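Cytochrome P450 monooxygenase (PDB 6KBH) probably acts as a self-sufficient P450 monooxygenase, passing electrons through bound FMN and a [2Fe-2S] cluster to a heme that activates oxygen. Local coordinates at residues Tyr605-Arg614 with His627-Glu638; Pro66-Trp76 with Ile342-Ala351. All coordinates share one frame; numbering follows the deposited sequence.

Interaction 1. Residues Tyr605-Arg614 with His627-Glu638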
loop_
_atom_site.group_PDB
_atom_site.type_symbol
_atom_site.label_atom_id
_atom_site.label_comp_id
_atom_site.label_asym_id
_atom_site.label_seq_id
_atom_site.Cartn_x
_atom_site.Cartn_y
_atom_site.Cartn_z
ATOM N N TYR A 605 13.410 -31.221 -29.899
ATOM C CA TYR A 605 12.473 -31.262 -28.789
ATOM C C TYR A 605 11.403 -32.309 -29.069
ATOM O O TYR A 605 11.135 -32.662 -30.220
ATOM C CB TYR A 605 11.842 -29.886 -28.531
ATOM C CG TYR A 605 11.018 -29.350 -29.678
ATOM C CD1 TYR A 605 11.628 -28.753 -30.772
ATOM C CD2 TYR A 605 9.631 -29.429 -29.663
ATOM C CE1 TYR A 605 10.886 -28.257 -31.821
ATOM C CE2 TYR A 605 8.877 -28.934 -30.713
ATOM C CZ TYR A 605 9.513 -28.348 -31.788
ATOM O OH TYR A 605 8.777 -27.852 -32.839
ATOM N N GLU A 606 10.794 -32.804 -27.992
ATOM C CA GLU A 606 9.771 -33.839 -28.071
ATOM C C GLU A 606 8.656 -33.483 -27.101
ATOM O O GLU A 606 8.912 -33.298 -25.911
ATOM C CB GLU A 606 10.362 -35.214 -27.731
ATOM C CG GLU A 606 9.642 -36.379 -28.383
ATOM C CD GLU A 606 10.336 -37.707 -28.143
ATOM O OE1 GLU A 606 11.005 -37.848 -27.096
ATOM O OE2 GLU A 606 10.210 -38.609 -28.999
ATOM N N ILE A 607 7.421 -33.382 -27.587
ATOM C CA ILE A 607 6.320 -32.917 -26.750
ATOM C C ILE A 607 5.246 -33.995 -26.680
ATOM O O ILE A 607 4.861 -34.575 -27.703
ATOM C CB ILE A 607 5.751 -31.572 -27.241
ATOM C CG1 ILE A 607 4.839 -31.714 -28.444
ATOM C CG2 ILE A 607 6.852 -30.683 -27.713
ATOM C CD1 ILE A 607 4.306 -30.370 -28.855
ATOM N N HIS A 608 4.793 -34.280 -25.461
ATOM C CA HIS A 608 3.861 -35.358 -25.172
ATOM C C HIS A 608 2.678 -34.737 -24.437
ATOM O O HIS A 608 2.851 -34.166 -23.354
ATOM C CB HIS A 608 4.537 -36.453 -24.328
ATOM C CG HIS A 608 5.570 -37.243 -25.062
ATOM N ND1 HIS A 608 5.292 -38.446 -25.675
ATOM C CD2 HIS A 608 6.890 -37.021 -25.259
ATOM C CE1 HIS A 608 6.388 -38.928 -26.235
ATOM N NE2 HIS A 608 7.373 -38.080 -25.998
ATOM N N TYR A 609 1.481 -34.845 -25.013
ATOM C CA TYR A 609 0.317 -34.085 -24.560
ATOM C C TYR A 609 -0.844 -35.037 -24.298
ATOM O O TYR A 609 -1.375 -35.649 -25.230
ATOM C CB TYR A 609 -0.056 -33.021 -25.596
ATOM C CG TYR A 609 -1.208 -32.113 -25.226
ATOM C CD1 TYR A 609 -1.563 -31.895 -23.899
ATOM C CD2 TYR A 609 -1.937 -31.462 -26.212
ATOM C CE1 TYR A 609 -2.620 -31.060 -23.572
ATOM C CE2 TYR A 609 -2.988 -30.625 -25.895
ATOM C CZ TYR A 609 -3.327 -30.429 -24.576
ATOM O OH TYR A 609 -4.377 -29.596 -24.267
ATOM N N ALA A 610 -1.246 -35.148 -23.034
ATOM C CA ALA A 610 -2.347 -36.006 -22.625
ATOM C C ALA A 610 -3.492 -35.170 -22.067
ATOM O O ALA A 610 -3.313 -34.022 -21.652
ATOM C CB ALA A 610 -1.893 -37.033 -21.580
ATOM N N GLY A 611 -4.678 -35.767 -22.062
ATOM C CA GLY A 611 -5.859 -35.105 -21.545
ATOM C C GLY A 611 -7.024 -36.066 -21.520
ATOM O O GLY A 611 -6.985 -37.133 -22.141
ATOM N N ARG A 612 -8.068 -35.670 -20.788
ATOM C CA ARG A 612 -9.212 -36.558 -20.604
ATOM C C ARG A 612 -9.894 -36.875 -21.932
ATOM O O ARG A 612 -10.384 -37.993 -22.131
ATOM C CB ARG A 612 -10.204 -35.947 -19.611
ATOM C CG ARG A 612 -10.976 -34.738 -20.126
ATOM C CD ARG A 612 -11.512 -33.882 -18.985
ATOM N NE ARG A 612 -12.637 -34.508 -18.294
ATOM C CZ ARG A 612 -13.908 -34.374 -18.658
ATOM N NH1 ARG A 612 -14.224 -33.638 -19.715
ATOM N NH2 ARG A 612 -14.864 -34.978 -17.966
ATOM N N SER A 613 -9.917 -35.919 -22.858
ATOM C CA SER A 613 -10.637 -36.096 -24.112
ATOM C C SER A 613 -9.961 -35.279 -25.203
ATOM O O SER A 613 -9.433 -34.193 -24.947
ATOM C CB SER A 613 -12.105 -35.680 -23.969
ATOM O OG SER A 613 -12.757 -35.661 -25.227
ATOM N N ARG A 614 -9.987 -35.809 -26.429
ATOM C CA ARG A 614 -9.427 -35.066 -27.553
ATOM C C ARG A 614 -10.272 -33.840 -27.882
ATOM O O ARG A 614 -9.743 -32.836 -28.374
ATOM C CB ARG A 614 -9.292 -35.969 -28.782
ATOM C CG ARG A 614 -8.450 -35.337 -29.876
ATOM C CD ARG A 614 -8.404 -36.118 -31.184
ATOM N NE ARG A 614 -7.640 -37.361 -31.124
ATOM C CZ ARG A 614 -8.170 -38.574 -31.241
ATOM N NH1 ARG A 614 -9.479 -38.719 -31.401
ATOM N NH2 ARG A 614 -7.392 -39.648 -31.185
ATOM N N HIS A 627 4.933 -28.216 -35.007
ATOM C CA HIS A 627 5.391 -29.286 -34.125
ATOM C C HIS A 627 4.673 -30.604 -34.397
ATOM O O HIS A 627 4.770 -31.534 -33.585
ATOM C CB HIS A 627 5.235 -28.921 -32.640
ATOM C CG HIS A 627 5.518 -27.481 -32.336
ATOM N ND1 HIS A 627 6.768 -26.920 -32.487
ATOM C CD2 HIS A 627 4.711 -26.486 -31.897
ATOM C CE1 HIS A 627 6.720 -25.643 -32.150
ATOM N NE2 HIS A 627 5.484 -25.354 -31.790
ATOM N N GLY A 628 3.948 -30.708 -35.516
ATOM C CA GLY A 628 3.198 -31.923 -35.800
ATOM C C GLY A 628 4.094 -33.121 -36.041
ATOM O O GLY A 628 3.786 -34.236 -35.609
ATOM N N GLU A 629 5.207 -32.911 -36.746
ATOM C CA GLU A 629 6.232 -33.941 -36.853
ATOM C C GLU A 629 6.732 -34.377 -35.480
ATOM O O GLU A 629 7.224 -35.501 -35.326
ATOM C CB GLU A 629 7.393 -33.425 -37.708
ATOM C CG GLU A 629 7.772 -31.975 -37.417
ATOM C CD GLU A 629 7.058 -30.989 -38.324
ATOM O OE1 GLU A 629 6.173 -31.421 -39.090
ATOM O OE2 GLU A 629 7.368 -29.780 -38.260
ATOM N N SER A 630 6.599 -33.511 -34.471
ATOM C CA SER A 630 7.212 -33.718 -33.163
ATOM C C SER A 630 6.231 -33.994 -32.028
ATOM O O SER A 630 6.678 -34.324 -30.927
ATOM C CB SER A 630 8.063 -32.499 -32.781
ATOM O OG SER A 630 9.047 -32.208 -33.756
ATOM N N VAL A 631 4.923 -33.866 -32.241
ATOM C CA VAL A 631 3.945 -34.071 -31.176
ATOM C C VAL A 631 3.457 -35.511 -31.200
ATOM O O VAL A 631 3.332 -36.143 -32.257
ATOM C CB VAL A 631 2.756 -33.081 -31.325
ATOM C CG1 VAL A 631 2.109 -33.199 -32.712
ATOM C CG2 VAL A 631 1.720 -33.268 -30.218
ATOM N N ARG A 632 3.192 -36.049 -30.017
ATOM C CA ARG A 632 2.335 -37.217 -29.920
ATOM C C ARG A 632 1.276 -36.931 -28.865
ATOM O O ARG A 632 1.566 -36.366 -27.802
ATOM C CB ARG A 632 3.111 -38.478 -29.637
ATOM C CG ARG A 632 3.776 -39.099 -30.865
ATOM C CD ARG A 632 5.152 -39.593 -30.513
ATOM N NE ARG A 632 5.863 -38.618 -29.690
ATOM C CZ ARG A 632 6.243 -37.397 -30.065
ATOM N NH1 ARG A 632 6.093 -36.963 -31.314
ATOM N NH2 ARG A 632 6.855 -36.629 -29.180
ATOM N N VAL A 633 0.065 -37.271 -29.226
ATOM C CA VAL A 633 -1.181 -37.072 -28.513
ATOM C C VAL A 633 -1.561 -38.372 -27.825
ATOM O O VAL A 633 -1.236 -39.462 -28.301
ATOM C CB VAL A 633 -2.209 -36.635 -29.564
ATOM C CG1 VAL A 633 -2.092 -37.607 -30.709
ATOM C CG2 VAL A 633 -3.591 -36.618 -29.006
ATOM N N TYR A 634 -2.200 -38.277 -26.657
ATOM C CA TYR A 634 -2.651 -39.461 -25.911
ATOM C C TYR A 634 -3.952 -39.147 -25.201
ATOM O O TYR A 634 -3.985 -38.990 -23.969
ATOM C CB TYR A 634 -1.577 -39.939 -24.916
ATOM C CG TYR A 634 -0.200 -39.928 -25.493
ATOM C CD1 TYR A 634 0.534 -38.756 -25.541
ATOM C CD2 TYR A 634 0.342 -41.071 -26.068
ATOM C CE1 TYR A 634 1.768 -38.724 -26.110
ATOM C CE2 TYR A 634 1.579 -41.044 -26.647
ATOM C CZ TYR A 634 2.284 -39.855 -26.655
ATOM O OH TYR A 634 3.536 -39.801 -27.186
ATOM N N PRO A 635 -5.051 -39.044 -25.952
ATOM C CA PRO A 635 -6.330 -38.696 -25.329
ATOM C C PRO A 635 -6.833 -39.875 -24.507
ATOM O O PRO A 635 -6.669 -41.031 -24.902
ATOM C CB PRO A 635 -7.247 -38.404 -26.533
ATOM C CG PRO A 635 -6.350 -38.354 -27.762
ATOM C CD PRO A 635 -5.207 -39.299 -27.403
ATOM N N GLY A 636 -7.379 -39.583 -23.326
ATOM C CA GLY A 636 -7.799 -40.656 -22.442
ATOM C C GLY A 636 -9.051 -41.368 -22.924
ATOM O O GLY A 636 -9.153 -42.596 -22.828
ATOM N N ASP A 637 -10.021 -40.607 -23.442
ATOM C CA ASP A 637 -11.322 -41.175 -23.794
ATOM C C ASP A 637 -11.189 -42.316 -24.795
ATOM O O ASP A 637 -11.884 -43.331 -24.686
ATOM C CB ASP A 637 -12.241 -40.084 -24.348
ATOM C CG ASP A 637 -11.676 -39.423 -25.592
ATOM O OD1 ASP A 637 -10.438 -39.418 -25.758
ATOM O OD2 ASP A 637 -12.473 -38.911 -26.405
ATOM N N GLU A 638 -10.306 -42.177 -25.780
ATOM C CA GLU A 638 -10.147 -43.257 -26.749
ATOM C C GLU A 638 -9.512 -44.476 -26.105
ATOM O O GLU A 638 -9.808 -45.616 -26.483
ATOM C CB GLU A 638 -9.307 -42.768 -27.915
ATOM C CG GLU A 638 -9.897 -41.552 -28.559
ATOM C CD GLU A 638 -8.864 -40.492 -28.777
ATOM O OE1 GLU A 638 -7.695 -40.858 -29.017
ATOM O OE2 GLU A 638 -9.212 -39.301 -28.667
#

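Interaction 2. Residues Pro66-Trp76 with Ile342-Ala351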
loop_
_atom_site.group_PDB
_atom_site.type_symbol
_atom_site.label_atom_id
_atom_site.label_comp_id
_atom_site.label_asym_id
_atom_site.label_seq_id
_atom_site.Cartn_x
_atom_site.Cartn_y
_atom_site.Cartn_z
ATOM N N PRO A 66 22.462 19.364 3.812
ATOM C CA PRO A 66 21.311 18.531 4.197
ATOM C C PRO A 66 20.857 18.732 5.634
ATOM O O PRO A 66 19.727 18.348 5.967
ATOM C CB PRO A 66 21.832 17.109 3.977
ATOM C CG PRO A 66 23.303 17.226 4.258
ATOM C CD PRO A 66 23.721 18.600 3.789
ATOM N N VAL A 67 21.698 19.306 6.495
ATOM C CA VAL A 67 21.387 19.505 7.907
ATOM C C VAL A 67 21.931 20.863 8.326
ATOM O O VAL A 67 23.123 21.138 8.154
ATOM C CB VAL A 67 21.988 18.395 8.791
ATOM C CG1 VAL A 67 21.751 18.691 10.267
ATOM C CG2 VAL A 67 21.412 17.047 8.418
ATOM N N PHE A 68 21.069 21.709 8.880
ATOM C CA PHE A 68 21.519 23.028 9.296
ATOM C C PHE A 68 20.740 23.485 10.518
ATOM O O PHE A 68 19.649 22.987 10.816
ATOM C CB PHE A 68 21.393 24.057 8.163
ATOM C CG PHE A 68 19.984 24.264 7.662
ATOM C CD1 PHE A 68 19.480 23.490 6.628
ATOM C CD2 PHE A 68 19.176 25.253 8.203
ATOM C CE1 PHE A 68 18.194 23.688 6.153
ATOM C CE2 PHE A 68 17.889 25.454 7.733
ATOM C CZ PHE A 68 17.397 24.667 6.704
ATOM N N TYR A 69 21.329 24.443 11.228
ATOM C CA TYR A 69 20.654 25.117 12.321
ATOM C C TYR A 69 19.917 26.337 11.787
ATOM O O TYR A 69 20.444 27.084 10.958
ATOM C CB TYR A 69 21.644 25.537 13.408
ATOM C CG TYR A 69 20.970 26.227 14.562
ATOM C CD1 TYR A 69 20.154 25.518 15.433
ATOM C CD2 TYR A 69 21.128 27.592 14.774
ATOM C CE1 TYR A 69 19.519 26.143 16.489
ATOM C CE2 TYR A 69 20.498 28.227 15.828
ATOM C CZ TYR A 69 19.696 27.495 16.682
ATOM O OH TYR A 69 19.064 28.114 17.733
ATOM N N SER A 70 18.689 26.526 12.260
ATOM C CA SER A 70 17.852 27.633 11.829
ATOM C C SER A 70 17.784 28.665 12.942
ATOM O O SER A 70 17.398 28.313 14.063
ATOM C CB SER A 70 16.452 27.134 11.468
ATOM O OG SER A 70 15.549 28.209 11.281
ATOM N N PRO A 71 18.213 29.912 12.720
ATOM C CA PRO A 71 18.042 30.926 13.776
ATOM C C PRO A 71 16.606 31.379 13.976
ATOM O O PRO A 71 16.215 31.633 15.121
ATOM C CB PRO A 71 18.946 32.071 13.301
ATOM C CG PRO A 71 20.006 31.382 12.509
ATOM C CD PRO A 71 19.290 30.274 11.786
ATOM N N GLU A 72 15.805 31.488 12.908
ATOM C CA GLU A 72 14.436 31.981 13.049
ATOM C C GLU A 72 13.635 31.109 14.009
ATOM O O GLU A 72 13.098 31.593 15.012
ATOM C CB GLU A 72 13.752 32.056 11.679
ATOM C CG GLU A 72 12.317 32.610 11.703
ATOM C CD GLU A 72 12.213 34.050 12.210
ATOM O OE1 GLU A 72 13.231 34.772 12.234
ATOM O OE2 GLU A 72 11.097 34.470 12.580
ATOM N N LEU A 73 13.548 29.820 13.718
ATOM C CA LEU A 73 12.971 28.847 14.630
ATOM C C LEU A 73 14.090 28.251 15.489
ATOM O O LEU A 73 15.266 28.531 15.284
ATOM C CB LEU A 73 12.208 27.792 13.827
ATOM C CG LEU A 73 11.608 26.533 14.438
ATOM C CD1 LEU A 73 10.159 26.413 14.042
ATOM C CD2 LEU A 73 12.380 25.361 13.909
ATOM N N GLY A 74 13.725 27.459 16.484
ATOM C CA GLY A 74 14.755 26.990 17.387
ATOM C C GLY A 74 15.380 25.646 17.073
ATOM O O GLY A 74 16.111 25.118 17.918
ATOM N N TYR A 75 15.135 25.076 15.896
ATOM C CA TYR A 75 15.480 23.686 15.638
ATOM C C TYR A 75 16.593 23.552 14.610
ATOM O O TYR A 75 16.907 24.479 13.859
ATOM C CB TYR A 75 14.276 22.880 15.128
ATOM C CG TYR A 75 13.078 22.755 16.049
ATOM C CD1 TYR A 75 12.911 23.583 17.157
ATOM C CD2 TYR A 75 12.110 21.796 15.803
ATOM C CE1 TYR A 75 11.809 23.455 17.984
ATOM C CE2 TYR A 75 11.018 21.659 16.623
ATOM C CZ TYR A 75 10.866 22.489 17.711
ATOM O OH TYR A 75 9.766 22.341 18.520
ATOM N N TRP A 76 17.166 22.355 14.579
ATOM C CA TRP A 76 17.996 21.900 13.475
ATOM C C TRP A 76 17.100 21.273 12.415
ATOM O O TRP A 76 16.155 20.550 12.738
ATOM C CB TRP A 76 19.028 20.888 13.975
ATOM C CG TRP A 76 19.872 21.433 15.082
ATOM C CD1 TRP A 76 19.482 21.681 16.370
ATOM C CD2 TRP A 76 21.249 21.806 15.003
ATOM N NE1 TRP A 76 20.533 22.187 17.094
ATOM C CE2 TRP A 76 21.630 22.274 16.278
ATOM C CE3 TRP A 76 22.199 21.794 13.976
ATOM C CZ2 TRP A 76 22.920 22.721 16.555
ATOM C CZ3 TRP A 76 23.480 22.239 14.252
ATOM C CH2 TRP A 76 23.828 22.697 15.532
ATOM N N ILE A 342 24.723 14.036 12.533
ATOM C CA ILE A 342 23.734 13.734 11.509
ATOM C C ILE A 342 24.308 14.237 10.192
ATOM O O ILE A 342 24.361 15.450 9.953
ATOM C CB ILE A 342 22.365 14.364 11.799
ATOM C CG1 ILE A 342 21.625 13.580 12.877
ATOM C CG2 ILE A 342 21.488 14.332 10.571
ATOM C CD1 ILE A 342 20.582 14.400 13.585
ATOM N N ASN A 343 24.768 13.308 9.355
ATOM C CA ASN A 343 25.338 13.625 8.050
ATOM C C ASN A 343 26.435 14.683 8.167
ATOM O O ASN A 343 26.411 15.722 7.501
ATOM C CB ASN A 343 24.240 14.061 7.078
ATOM C CG ASN A 343 24.643 13.891 5.625
ATOM O OD1 ASN A 343 25.824 13.756 5.303
ATOM N ND2 ASN A 343 23.652 13.894 4.736
ATOM N N GLY A 344 27.397 14.419 9.051
ATOM C CA GLY A 344 28.554 15.266 9.216
ATOM C C GLY A 344 28.386 16.422 10.182
ATOM O O GLY A 344 29.390 16.926 10.700
ATOM N N VAL A 345 27.158 16.859 10.438
ATOM C CA VAL A 345 26.907 17.990 11.325
ATOM C C VAL A 345 26.702 17.471 12.742
ATOM O O VAL A 345 25.861 16.596 12.979
ATOM C CB VAL A 345 25.687 18.797 10.851
ATOM C CG1 VAL A 345 25.448 19.990 11.765
ATOM C CG2 VAL A 345 25.873 19.240 9.406
ATOM N N GLU A 346 27.471 18.007 13.685
ATOM C CA GLU A 346 27.318 17.624 15.082
ATOM C C GLU A 346 26.036 18.219 15.651
ATOM O O GLU A 346 25.769 19.414 15.494
ATOM C CB GLU A 346 28.523 18.083 15.899
ATOM C CG GLU A 346 29.858 17.599 15.366
ATOM C CD GLU A 346 30.871 17.381 16.469
ATOM O OE1 GLU A 346 30.457 17.298 17.645
ATOM O OE2 GLU A 346 32.079 17.296 16.160
ATOM N N VAL A 347 25.244 17.381 16.312
ATOM C CA VAL A 347 23.971 17.777 16.898
ATOM C C VAL A 347 24.014 17.421 18.379
ATOM O O VAL A 347 24.288 16.269 18.718
ATOM C CB VAL A 347 22.773 17.088 16.218
ATOM C CG1 VAL A 347 21.467 17.638 16.756
ATOM C CG2 VAL A 347 22.848 17.267 14.708
ATOM N N PRO A 348 23.753 18.358 19.283
ATOM C CA PRO A 348 23.898 18.080 20.712
ATOM C C PRO A 348 22.641 17.485 21.334
ATOM O O PRO A 348 21.547 17.525 20.770
ATOM C CB PRO A 348 24.184 19.469 21.297
ATOM C CG PRO A 348 23.411 20.383 20.410
ATOM C CD PRO A 348 23.448 19.777 19.026
ATOM N N ALA A 349 22.828 16.924 22.526
ATOM C CA ALA A 349 21.701 16.427 23.300
ATOM C C ALA A 349 20.808 17.586 23.719
ATOM O O ALA A 349 21.288 18.642 24.140
ATOM C CB ALA A 349 22.191 15.666 24.530
ATOM N N GLY A 350 19.499 17.384 23.599
ATOM C CA GLY A 350 18.537 18.434 23.829
ATOM C C GLY A 350 18.121 19.186 22.583
ATOM O O GLY A 350 17.104 19.886 22.610
ATOM N N ALA A 351 18.879 19.060 21.496
ATOM C CA ALA A 351 18.505 19.698 20.243
ATOM C C ALA A 351 17.167 19.159 19.752
ATOM O O ALA A 351 16.838 17.985 19.932
ATOM C CB ALA A 351 19.579 19.468 19.182
#

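Interaction 1. Residues Tyr605-Arg614 with His627-Glu638
Two parallel strands, 605-611 and 631-635, pair at the rim of a five-stranded sheet, with I607 beside V631 and Y609 beside V633. Backbone bonds run both ways: R632 N to I607 O (3.2 Å), Y609 N to R632 O (3.2 Å) and Y634 N to Y609 O (3.1 Å). On the face bearing I607, Y609 and V633, CG1 of I607 rests 3.8 Å from CB of V631. Apolar side chains suit this side, where L623 of helix 620-625 packs on I607, Y609 and V631, completing the beta-alpha-beta crossover of a ferredoxin-reductase-like nucleotide-binding fold; beta-branched I607, V631 and V633 suit an extended strand. The Y609 phenol turns away from V633, its OH sharing one proton between the carbonyls of G585 and A618. The other face carries H608 and R632, with M642 touching H608 and Y634. The R632 chain bends at chi2 and chi3, bringing NH2 over one face of the H608 imidazole, planes 81° apart, and letting it donate to S630 O, two residues back, at 2.9 Å; E606 OE2 adds a long salt bridge. Toward the C-terminal ends, G636 N donates to G611 O (2.7 Å), and R614 and E638 form a salt bridge, NH2 to OE1.

Interaction 2. Residues Pro66-Trp76 with Ile342-Ala351
The W76 indole is covered on both faces: CG1 of V347 lies over one, 4.4 Å from W76 CG, and CD1 of Y69, from its own segment, over the opposite one. Around the ring, at oblique angles, come A351 CB, P348 CD, V345 CG1 and E346 O. CB of A351 sits 3.6 Å from W76 NE1, and P348 CD 3.9 Å from W76 CZ2. The ring system thus bridges two parts of the P450 beta region, the edge strand 67-69 with its neighbour 76-78 in the mixed sheet, and the small beta hairpin 340-347. A large flat side chain suits this place, since V345 and P348 meet its six-membered ring and V347 and A351 the pyrrole end, without a hydrogen bond between the segments.

V67 extends the apolar seam. With CG1 anti to the backbone N (chi1 175°), it sends CG1 to V345 CB (4.0 Å) and leaves CG2 against CG2 of I342, at 3.5 Å. V67 and V345 lie alongside each other, running in opposite senses.

I342 to V345 form a type I' turn, whose backbone suits asparagine and glycine at N343 and G344; at G344 a CB would strike the preceding carbonyl oxygen. The N343 and P66 side chains cross at about a right angle, with N343 ND2, already bonded to D83 OD2, 3.4 Å from P66 CG.

From the N terminus, the chain first lays down 66-76 and then runs through 265 residues, more than half of them helical, before 342-351 returns in interaction 2, joining the edge of the mixed sheet to the hairpin 340-347. That long loop carries the heme-binding residues H133, R137 and R334, while the axial ligand C393 follows later. Interaction 1 opens only after this contact has closed. It joins 605-614 to 627-638 across 12 residues that hold a single helix, closing a beta-alpha-beta unit at the edge of the parallel sheet. The two contacts are in series, neither nested nor crossed. The centres of interactions 1 and 2 lie about 74 Å apart, on opposite sides of the chain's centre.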